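Local atomic coordinates of endoglucanase, family GH5 (Zobellia galactanivorans, PDB entry 6GL2), a protein that probably hydrolyses beta-glucan chains of hemicelluloses such as mixed-linked glucan, as a family 5 glycoside hydrolase. Residues T61-V66 and Y101-I106; V130-A135 and V181-A186; K193-V198 and D219-V224; Y201-A206 and S225-F230. All coordinates share one frame; numbering follows the deposited sequence. Where two conformers were deposited one is given.

Interaction 1: T61-V66 and Y101-I106; sequences TLRLPV and YVIINI
The carbonyl oxygen of Leu62 is gripped twice by the neighbouring strand: Ile103 N donates to Leu62 O at 2.9 Å, and the CA-H of Val102 closes on the same oxygen. The parallel ladder continues through Leu64 N to Ile103 O, 2.8 Å. Where it ends, a side chain takes over. Asn105 has CG between its backbone N and carbonyl carbon (chi1 77°), which turns the amide across to the other segment, and OD1 accepts from Val66 N at 2.9 Å. Asn105 ND2 lies over one face of the Arg63 guanidinium, the planes 82° apart; as donors they do not bond each other, and Glu148 takes both, by a salt bridge from Arg63 and a hydrogen bond from ND2. Asn26 and, by salt bridge, Glu275 also hold Arg63. An alanine at Asn105 would probably leave Val66 N without its acceptor and Glu148 with one donor fewer. On the same sheet face as Arg63, Ile103 CD1 meets Thr61 CG2 at 3.7 Å. On the other, Leu64 CD2 lies alongside Ile104 CG1, 4.1 Å apart, and Leu62, Leu64 and Val102 press on helix 82-96. Such parallel pairing, bridged by an outer helix, is the beta-alpha-beta unit of a TIM barrel.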
# COMPACT_ATOMS: atom_id res chain seq x y z
N THR A 61 6.73 -7.25 6.96
CA THR A 61 5.97 -5.99 6.81
C THR A 61 4.48 -6.29 6.79
O THR A 61 4.04 -7.21 6.11
CB THR A 61 6.32 -5.18 5.59
OG1 THR A 61 7.70 -4.79 5.69
CG2 THR A 61 5.52 -3.92 5.36
N LEU A 62 3.71 -5.61 7.65
CA LEU A 62 2.28 -5.52 7.60
C LEU A 62 1.87 -4.23 6.94
O LEU A 62 2.22 -3.15 7.39
CB LEU A 62 1.66 -5.57 8.98
CG LEU A 62 0.11 -5.53 9.03
CD1 LEU A 62 -0.48 -6.79 8.50
CD2 LEU A 62 -0.40 -5.16 10.42
N ARG A 63 1.07 -4.32 5.85
CA ARG A 63 0.43 -3.12 5.34
C ARG A 63 -1.03 -3.11 5.94
O ARG A 63 -1.72 -4.13 5.91
CB ARG A 63 0.39 -3.06 3.80
CG ARG A 63 -0.29 -1.80 3.24
CD ARG A 63 0.15 -1.56 1.83
NE ARG A 63 -0.49 -0.42 1.15
CZ ARG A 63 -1.59 -0.52 0.39
NH1 ARG A 63 -2.25 -1.60 0.28
NH2 ARG A 63 -1.94 0.53 -0.33
N LEU A 64 -1.31 -1.99 6.58
CA LEU A 64 -2.53 -1.75 7.36
C LEU A 64 -3.30 -0.65 6.66
O LEU A 64 -3.24 0.54 7.00
CB LEU A 64 -2.09 -1.33 8.80
CG LEU A 64 -3.21 -0.98 9.76
CD1 LEU A 64 -4.28 -2.07 9.75
CD2 LEU A 64 -2.57 -0.75 11.16
N PRO A 65 -4.06 -1.07 5.62
CA PRO A 65 -4.82 -0.02 4.90
C PRO A 65 -6.03 0.44 5.74
O PRO A 65 -6.65 -0.33 6.44
CB PRO A 65 -5.26 -0.82 3.67
CG PRO A 65 -5.33 -2.23 4.09
CD PRO A 65 -4.23 -2.37 5.05
N VAL A 66 -6.21 1.76 5.72
CA VAL A 66 -7.29 2.29 6.57
C VAL A 66 -8.07 3.26 5.71
O VAL A 66 -7.55 4.18 5.06
CB VAL A 66 -6.70 3.10 7.76
CG1 VAL A 66 -7.81 3.69 8.63
CG2 VAL A 66 -5.79 2.22 8.64
N TYR A 101 7.60 -4.23 10.36
CA TYR A 101 7.31 -2.91 9.85
C TYR A 101 5.76 -2.81 9.68
O TYR A 101 5.15 -3.85 9.39
CB TYR A 101 7.95 -2.68 8.48
CG TYR A 101 9.48 -2.53 8.56
CD1 TYR A 101 10.29 -3.63 8.57
CD2 TYR A 101 10.02 -1.32 8.71
CE1 TYR A 101 11.71 -3.51 8.73
CE2 TYR A 101 11.45 -1.13 8.81
CZ TYR A 101 12.20 -2.24 8.88
OH TYR A 101 13.58 -2.11 9.03
N VAL A 102 5.27 -1.59 9.75
CA VAL A 102 3.80 -1.40 9.60
C VAL A 102 3.69 -0.18 8.73
O VAL A 102 4.25 0.89 8.98
CB VAL A 102 3.08 -1.14 10.94
CG1 VAL A 102 1.66 -0.69 10.65
CG2 VAL A 102 3.09 -2.42 11.73
N ILE A 103 2.80 -0.28 7.70
CA ILE A 103 2.48 0.86 6.85
C ILE A 103 1.01 1.24 7.16
O ILE A 103 0.11 0.41 6.99
CB ILE A 103 2.61 0.46 5.36
CG1 ILE A 103 4.01 0.04 4.95
CG2 ILE A 103 2.10 1.59 4.48
CD1 ILE A 103 4.02 -0.90 3.74
N ILE A 104 0.81 2.50 7.46
CA ILE A 104 -0.60 3.00 7.62
C ILE A 104 -0.83 3.99 6.48
O ILE A 104 0.03 4.84 6.20
CB ILE A 104 -0.73 3.76 8.96
CG1 ILE A 104 -0.59 2.74 10.13
CG2 ILE A 104 -2.09 4.48 9.02
CD1 ILE A 104 -0.49 3.45 11.51
N ASN A 105 -2.01 3.91 5.83
CA ASN A 105 -2.32 4.77 4.69
C ASN A 105 -3.65 5.42 4.85
O ASN A 105 -4.32 5.34 5.86
CB ASN A 105 -2.21 3.96 3.35
CG ASN A 105 -3.37 3.06 3.08
OD1 ASN A 105 -4.32 3.01 3.87
ND2 ASN A 105 -3.37 2.40 1.91
N ILE A 106 -4.01 6.19 3.82
CA ILE A 106 -5.36 6.59 3.47
C ILE A 106 -5.81 5.74 2.30
O ILE A 106 -5.15 5.80 1.24
CB ILE A 106 -5.46 8.11 3.17
CG1 ILE A 106 -5.13 8.94 4.36
CG2 ILE A 106 -6.83 8.41 2.61
CD1 ILE A 106 -5.22 10.45 4.18

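Interaction 2: V130-A135 and V181-A186; sequences VWTQIA and VDAIRA
Ile184 sets CG1 anti to its carbonyl carbon (chi1 -67°) and runs on extended to CD1, while Trp131 holds chi1 at -95°, well off the usual staggered value; together these turns lay the isoleucine tip over the indole. Ile184 CD1 sits above one face of the six-membered ring, 4.0 Å from its centroid, a CH-pi contact displaced toward the rim. Lower down the chain, Ile184 CG1 touches Trp131 CE3 at 3.7 Å. The opposite face of the indole is met by Ile134 from its own helix, and NE1 is bonded to Thr149 O, so the ring is held flat between two isoleucines and fixed at its nitrogen. An alanine at Trp131 would probably open a gap between Ile184 and Ile134 and leave Thr149 O without its indole donor. Beside the ring, Ala183 CB packs on Trp131 CB at 4.0 Å, and Ala135 CB comes to 4.2 Å from Ile184 CA; these small residues suit helix axes only 8.2 Å apart, crossing at -38°. Nearer the surface a water donates to both Thr132 OG1 (2.7 Å) and Ala183 O (2.8 Å), while the threonine hydroxyl is also bonded to Ser128 O. Helices 117-137 and 167-186, following successive barrel strands, pack here as neighbours in the outer helical layer of the TIM barrel.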
# COMPACT_ATOMS: atom_id res chain seq x y z
N VAL A 130 -6.31 16.07 7.97
CA VAL A 130 -6.38 14.65 8.26
C VAL A 130 -4.97 14.14 8.47
O VAL A 130 -4.75 13.43 9.46
CB VAL A 130 -7.15 13.91 7.15
CG1 VAL A 130 -7.00 12.37 7.29
CG2 VAL A 130 -8.63 14.32 7.24
N TRP A 131 -3.99 14.39 7.60
CA TRP A 131 -2.66 13.92 7.78
C TRP A 131 -2.02 14.50 9.03
O TRP A 131 -1.21 13.83 9.69
CB TRP A 131 -1.73 14.01 6.52
CG TRP A 131 -1.71 12.72 5.79
CD1 TRP A 131 -2.20 12.44 4.52
CD2 TRP A 131 -1.24 11.47 6.32
NE1 TRP A 131 -2.05 11.12 4.23
CE2 TRP A 131 -1.45 10.47 5.29
CE3 TRP A 131 -0.62 11.10 7.50
CZ2 TRP A 131 -1.18 9.14 5.51
CZ3 TRP A 131 -0.32 9.79 7.68
CH2 TRP A 131 -0.56 8.80 6.70
N THR A 132 -2.28 15.78 9.34
CA THR A 132 -1.75 16.29 10.58
C THR A 132 -2.18 15.44 11.79
O THR A 132 -1.37 15.15 12.64
CB THR A 132 -2.14 17.76 10.75
OG1 THR A 132 -1.51 18.53 9.71
CG2 THR A 132 -1.63 18.33 12.10
N GLN A 133 -3.45 15.10 11.81
CA GLN A 133 -3.98 14.31 12.87
C GLN A 133 -3.43 12.90 12.97
O GLN A 133 -3.12 12.41 14.06
CB GLN A 133 -5.47 14.29 12.88
CG GLN A 133 -6.10 15.64 13.12
CD GLN A 133 -7.58 15.51 12.87
OE1 GLN A 133 -8.30 14.97 13.74
NE2 GLN A 133 -8.07 16.03 11.76
N ILE A 134 -3.32 12.21 11.84
CA ILE A 134 -2.77 10.86 11.84
C ILE A 134 -1.30 10.95 12.28
O ILE A 134 -0.88 10.18 13.12
CB ILE A 134 -2.87 10.20 10.44
CG1 ILE A 134 -4.37 10.12 10.00
CG2 ILE A 134 -2.24 8.80 10.52
CD1 ILE A 134 -4.46 9.75 8.50
N ALA A 135 -0.56 11.90 11.68
CA ALA A 135 0.80 11.99 12.00
C ALA A 135 1.00 12.30 13.50
O ALA A 135 1.91 11.75 14.13
CB ALA A 135 1.40 13.13 11.15
N VAL A 181 2.69 15.11 2.47
CA VAL A 181 4.07 15.10 2.97
C VAL A 181 4.35 16.31 3.83
O VAL A 181 4.93 16.22 4.89
CB VAL A 181 5.08 14.92 1.82
CG1 VAL A 181 6.55 15.18 2.26
CG2 VAL A 181 4.94 13.56 1.16
N ASP A 182 3.99 17.49 3.33
CA ASP A 182 4.25 18.69 4.09
C ASP A 182 3.57 18.61 5.46
O ASP A 182 4.16 19.01 6.49
CB ASP A 182 3.80 19.92 3.30
CG ASP A 182 4.67 20.27 2.14
OD1 ASP A 182 5.79 19.83 2.00
OD2 ASP A 182 4.20 21.18 1.36
N ALA A 183 2.33 18.17 5.51
CA ALA A 183 1.65 18.08 6.77
C ALA A 183 2.39 17.14 7.74
O ALA A 183 2.53 17.40 8.94
CB ALA A 183 0.18 17.58 6.59
N ILE A 184 2.77 15.97 7.27
CA ILE A 184 3.48 15.02 8.07
C ILE A 184 4.77 15.66 8.62
O ILE A 184 5.06 15.60 9.80
CB ILE A 184 3.82 13.73 7.31
CG1 ILE A 184 2.49 12.98 6.99
CG2 ILE A 184 4.83 12.89 8.10
CD1 ILE A 184 2.64 11.92 5.90
N ARG A 185 5.58 16.24 7.71
CA ARG A 185 6.85 16.74 8.16
C ARG A 185 6.70 17.93 9.13
O ARG A 185 7.54 18.07 10.04
CB ARG A 185 7.68 17.20 6.95
CG ARG A 185 8.02 16.08 5.96
CD ARG A 185 8.95 15.09 6.61
NE ARG A 185 9.41 14.05 5.62
CZ ARG A 185 9.50 12.76 5.89
NH1 ARG A 185 9.15 12.26 7.04
NH2 ARG A 185 9.91 11.95 4.93
N ALA A 186 5.65 18.72 8.96
CA ALA A 186 5.49 19.92 9.80
C ALA A 186 5.21 19.51 11.21
O ALA A 186 5.44 20.30 12.12
CB ALA A 186 4.34 20.76 9.28
O HOH W 1 0.96 19.50 9.86

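Interaction 3: K193-V198 and D219-V224; sequences KRKIMV and DKNVIV
Backbone hydrogen bonds join the two strands in parallel: Ile196 N gives to Asn221 O at 3.1 Å, Ile223 N to Ile196 O at 2.8 Å, and Val198 N to Ile223 O at 2.9 Å. The same carbonyls also receive CA-H contacts from Lys195, Val222 and Met197, although the short strand axes diverge by 40°. The polar side-chain bond lies just ahead of the strands. Lys195 bends at chi2 (-61°) and again at chi4, bringing NZ to 2.7 Å from Asn221 OD1; the amine stands 45° out of the amide plane and has Ile12 O as a second partner. Asn221 is itself set by an Asx turn, its N bonded to Asp219 OD1 at 2.9 Å within a type I turn. Apolar contacts fall on both faces of the sheet. Val198 CG2 meets Val222 CG1 at 3.6 Å on one; on the other, Met197 CG rests 4.0 Å from Ile223 CG2, and Ile223 CD1 also reaches the aliphatic start of Lys195. Ile196 and Val198 lie against helix 167-186, Val222 meets Val215 in a loop, and Lys195 and Ile223 lie against helix 14-20; beyond strand 196-199 the sheet continues into strand 145-148.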
# COMPACT_ATOMS: atom_id res chain seq x y z
N LYS A 193 11.62 12.66 9.92
CA LYS A 193 12.54 11.66 9.37
C LYS A 193 11.87 10.37 8.87
O LYS A 193 12.46 9.59 8.13
CB LYS A 193 13.48 11.22 10.54
CG LYS A 193 14.12 12.34 11.40
CD LYS A 193 13.38 12.63 12.73
CE LYS A 193 14.00 13.87 13.36
NZ LYS A 193 15.48 14.02 13.16
N ARG A 194 10.60 10.17 9.29
CA ARG A 194 9.92 8.90 9.05
C ARG A 194 9.88 8.61 7.52
O ARG A 194 9.68 9.55 6.72
CB ARG A 194 8.44 9.03 9.58
CG ARG A 194 7.73 7.69 9.57
CD ARG A 194 6.34 7.77 10.17
NE ARG A 194 6.36 8.36 11.52
CZ ARG A 194 6.90 7.79 12.57
NH1 ARG A 194 6.96 8.50 13.71
NH2 ARG A 194 7.35 6.56 12.53
N LYS A 195 9.96 7.37 7.15
CA LYS A 195 9.76 6.98 5.72
C LYS A 195 8.31 7.16 5.32
O LYS A 195 7.39 6.86 6.10
CB LYS A 195 10.19 5.54 5.50
CG LYS A 195 11.70 5.33 5.68
CD LYS A 195 12.64 6.10 4.76
CE LYS A 195 14.09 5.71 5.17
NZ LYS A 195 14.69 6.60 6.15
N ILE A 196 8.09 7.80 4.16
CA ILE A 196 6.77 8.06 3.59
C ILE A 196 6.70 7.43 2.22
O ILE A 196 7.58 7.69 1.38
CB ILE A 196 6.46 9.55 3.53
CG1 ILE A 196 6.53 10.22 4.87
CG2 ILE A 196 5.06 9.70 2.91
CD1 ILE A 196 6.39 11.70 4.80
N MET A 197 5.74 6.58 1.92
CA MET A 197 5.46 6.03 0.65
C MET A 197 4.51 6.88 -0.12
O MET A 197 3.37 7.17 0.34
CB MET A 197 4.89 4.59 0.85
CG MET A 197 5.93 3.55 1.20
SD MET A 197 5.16 1.99 1.79
CE MET A 197 4.07 1.65 0.43
N VAL A 198 4.95 7.32 -1.28
CA VAL A 198 4.22 8.21 -2.16
C VAL A 198 3.94 7.54 -3.47
O VAL A 198 4.87 7.20 -4.19
CB VAL A 198 4.98 9.56 -2.33
CG1 VAL A 198 4.40 10.49 -3.37
CG2 VAL A 198 5.17 10.30 -1.00
N ASP A 219 12.14 15.14 -1.10
CA ASP A 219 12.30 14.57 0.22
C ASP A 219 13.04 13.25 0.17
O ASP A 219 12.60 12.29 -0.47
CB ASP A 219 10.91 14.41 0.82
CG ASP A 219 10.90 13.99 2.28
OD1 ASP A 219 11.55 13.02 2.69
OD2 ASP A 219 10.20 14.74 3.06
N LYS A 220 14.19 13.19 0.83
CA LYS A 220 15.03 12.07 0.70
C LYS A 220 14.52 10.81 1.40
O LYS A 220 14.99 9.76 1.14
CB LYS A 220 16.43 12.39 1.21
CG LYS A 220 16.56 12.47 2.68
CD LYS A 220 18.04 12.70 3.11
CE LYS A 220 18.13 13.13 4.56
NZ LYS A 220 17.70 12.09 5.55
N ASN A 221 13.52 10.97 2.26
CA ASN A 221 12.88 9.85 2.98
C ASN A 221 11.56 9.45 2.39
O ASN A 221 10.81 8.69 3.07
CB ASN A 221 12.83 10.18 4.46
CG ASN A 221 14.22 10.09 5.09
OD1 ASN A 221 14.89 9.07 4.99
ND2 ASN A 221 14.60 11.16 5.75
N VAL A 222 11.33 9.75 1.15
CA VAL A 222 10.20 9.27 0.39
C VAL A 222 10.55 8.09 -0.40
O VAL A 222 11.62 8.02 -1.10
CB VAL A 222 9.60 10.35 -0.50
CG1 VAL A 222 8.63 9.70 -1.54
CG2 VAL A 222 8.81 11.34 0.41
N ILE A 223 9.78 7.00 -0.29
CA ILE A 223 9.77 5.75 -1.05
C ILE A 223 8.64 5.75 -2.06
O ILE A 223 7.56 6.26 -1.78
CB ILE A 223 9.61 4.55 -0.07
CG1 ILE A 223 10.72 4.51 0.99
CG2 ILE A 223 9.39 3.23 -0.74
CD1 ILE A 223 10.37 3.60 2.20
N VAL A 224 8.88 5.20 -3.27
CA VAL A 224 7.83 5.14 -4.26
C VAL A 224 6.94 3.95 -3.96
O VAL A 224 7.33 2.87 -3.60
CB VAL A 224 8.48 4.93 -5.63
CG1 VAL A 224 7.43 4.72 -6.72
CG2 VAL A 224 9.42 6.12 -5.96

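Interaction 4: Y201-A206 and S225-F230; sequences YAASTA and SVHSYF
Ala203 meets His227 from a left-handed backbone conformation (phi 55°) that it shares with Ala202 before it, an uncommon pair for residues other than glycine. That turn sets Ala203 CB over one face of the imidazole, toward its CG-ND1 side, 3.6 Å from the ring centroid and 16° off the normal, a CH-pi contact. The carbonyl of the same alanine is used too: His227 N donates to Ala203 O at 2.9 Å, almost straight at 178°, in the carbonyl plane and on a lone pair. One small residue thus takes hold of the histidine by backbone and ring, and Glu152, bonded to ND1, gives the imidazole a further tie. Further along, Thr205 directs CG2 anti to its carbonyl carbon, and this methyl touches Val226 CB at 3.8 Å and Ser228 CB at 4.1 Å. The hydroxyls of Thr205 and Ser228 converge on a common outside partner, Glu255 OE1. Ser204 OG accepts from Ala206 N at 2.9 Å, an ST turn leading to the N-cap of helix 207-212. The arrangement is that of a beta-alpha loop folded over the C-terminal end of its neighbouring barrel strand, the rim that carries the active site in family 5 TIM barrels.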
# COMPACT_ATOMS: atom_id res chain seq x y z
N TYR A 201 -0.09 8.25 -9.72
CA TYR A 201 -1.52 8.28 -9.98
C TYR A 201 -2.02 6.82 -10.01
O TYR A 201 -1.50 6.02 -10.73
CB TYR A 201 -1.77 9.01 -11.30
CG TYR A 201 -3.24 9.09 -11.66
CD1 TYR A 201 -3.91 8.02 -12.21
CD2 TYR A 201 -3.97 10.24 -11.46
CE1 TYR A 201 -5.27 8.08 -12.53
CE2 TYR A 201 -5.33 10.30 -11.77
CZ TYR A 201 -5.98 9.24 -12.30
OH TYR A 201 -7.32 9.32 -12.57
N ALA A 202 -3.05 6.56 -9.19
CA ALA A 202 -3.68 5.24 -9.12
C ALA A 202 -2.76 4.15 -8.60
O ALA A 202 -3.07 2.96 -8.73
CB ALA A 202 -4.38 4.84 -10.40
N ALA A 203 -1.58 4.51 -8.11
CA ALA A 203 -0.47 3.55 -7.90
C ALA A 203 -0.16 2.81 -9.17
O ALA A 203 0.34 1.69 -9.18
CB ALA A 203 -0.73 2.59 -6.74
N SER A 204 -0.41 3.45 -10.33
CA SER A 204 -0.18 2.88 -11.65
C SER A 204 1.28 2.79 -12.01
O SER A 204 2.08 3.57 -11.64
CB SER A 204 -0.85 3.83 -12.65
OG SER A 204 -0.80 3.26 -13.98
N THR A 205 1.50 1.80 -12.90
CA THR A 205 2.84 1.64 -13.53
C THR A 205 2.76 2.11 -14.98
O THR A 205 3.76 1.86 -15.71
CB THR A 205 3.37 0.20 -13.35
OG1 THR A 205 2.51 -0.68 -14.04
CG2 THR A 205 3.56 -0.20 -11.86
N ALA A 206 1.65 2.65 -15.43
CA ALA A 206 1.52 3.23 -16.80
C ALA A 206 2.67 4.22 -16.95
O ALA A 206 3.09 4.97 -16.07
CB ALA A 206 0.14 3.80 -16.98
N SER A 225 5.63 4.19 -4.08
CA SER A 225 4.57 3.16 -4.00
C SER A 225 3.92 2.93 -5.36
O SER A 225 3.39 3.90 -5.96
CB SER A 225 3.46 3.62 -2.99
OG SER A 225 2.43 2.67 -3.00
N VAL A 226 3.92 1.71 -5.84
CA VAL A 226 3.17 1.30 -7.02
C VAL A 226 2.51 -0.01 -6.69
O VAL A 226 2.94 -0.73 -5.76
CB VAL A 226 4.02 1.18 -8.31
CG1 VAL A 226 4.46 2.58 -8.75
CG2 VAL A 226 5.17 0.23 -8.11
N HIS A 227 1.43 -0.29 -7.39
CA HIS A 227 0.74 -1.55 -7.32
C HIS A 227 0.75 -2.13 -8.72
O HIS A 227 0.45 -1.41 -9.69
CB HIS A 227 -0.70 -1.35 -6.87
CG HIS A 227 -0.84 -0.68 -5.50
ND1 HIS A 227 -2.04 -0.29 -5.01
CD2 HIS A 227 0.08 -0.43 -4.57
CE1 HIS A 227 -1.81 0.26 -3.78
NE2 HIS A 227 -0.57 0.14 -3.49
N SER A 228 0.96 -3.42 -8.87
CA SER A 228 0.99 -4.07 -10.22
C SER A 228 0.52 -5.51 -10.13
O SER A 228 1.29 -6.38 -9.76
CB SER A 228 2.37 -4.01 -10.76
OG SER A 228 2.20 -4.46 -12.17
N TYR A 229 -0.75 -5.68 -10.39
CA TYR A 229 -1.35 -6.98 -10.41
C TYR A 229 -1.10 -7.68 -11.79
O TYR A 229 -2.01 -7.91 -12.54
CB TYR A 229 -2.79 -6.95 -10.11
CG TYR A 229 -3.21 -6.54 -8.68
CD1 TYR A 229 -3.26 -5.20 -8.31
CD2 TYR A 229 -3.45 -7.49 -7.70
CE1 TYR A 229 -3.68 -4.85 -7.05
CE2 TYR A 229 -3.85 -7.12 -6.43
CZ TYR A 229 -3.95 -5.84 -6.12
OH TYR A 229 -4.40 -5.55 -4.82
N PHE A 230 0.16 -7.85 -12.08
CA PHE A 230 0.65 -8.20 -13.42
C PHE A 230 0.78 -9.73 -13.52
O PHE A 230 1.42 -10.33 -12.71
CB PHE A 230 2.02 -7.56 -13.68
CG PHE A 230 2.39 -7.60 -15.15
CD1 PHE A 230 2.81 -8.80 -15.72
CD2 PHE A 230 2.13 -6.54 -15.96
CE1 PHE A 230 3.05 -8.87 -17.10
CE2 PHE A 230 2.41 -6.60 -17.32
CZ PHE A 230 2.86 -7.78 -17.90

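In the fold
Interactions 1 and 3 join strands of the closed eight-stranded barrel, interaction 4 lays a loop on one of those strands, and interaction 2 lies among the outer helices. Interactions 3 and 4 share strand 222-227, joined by a probable hydrogen bond from Ser225 N to Val198 O (3.1 Å). Inside the barrel Ile103 CD1 touches Met197 SD at 3.7 Å, linking interactions 1 and 3, and Arg63 NH2 packs 3.5 Å from His227 CE1, bringing interaction 4 to interaction 1 near the catalytic end. Ile106 of interaction 1 packs on helix 117-137, its CD1 4.1 Å from Val130 CG1 of interaction 2. The Arg185 NE to Asp219 OD2 salt bridge (2.8 Å) ties interactions 2 and 3.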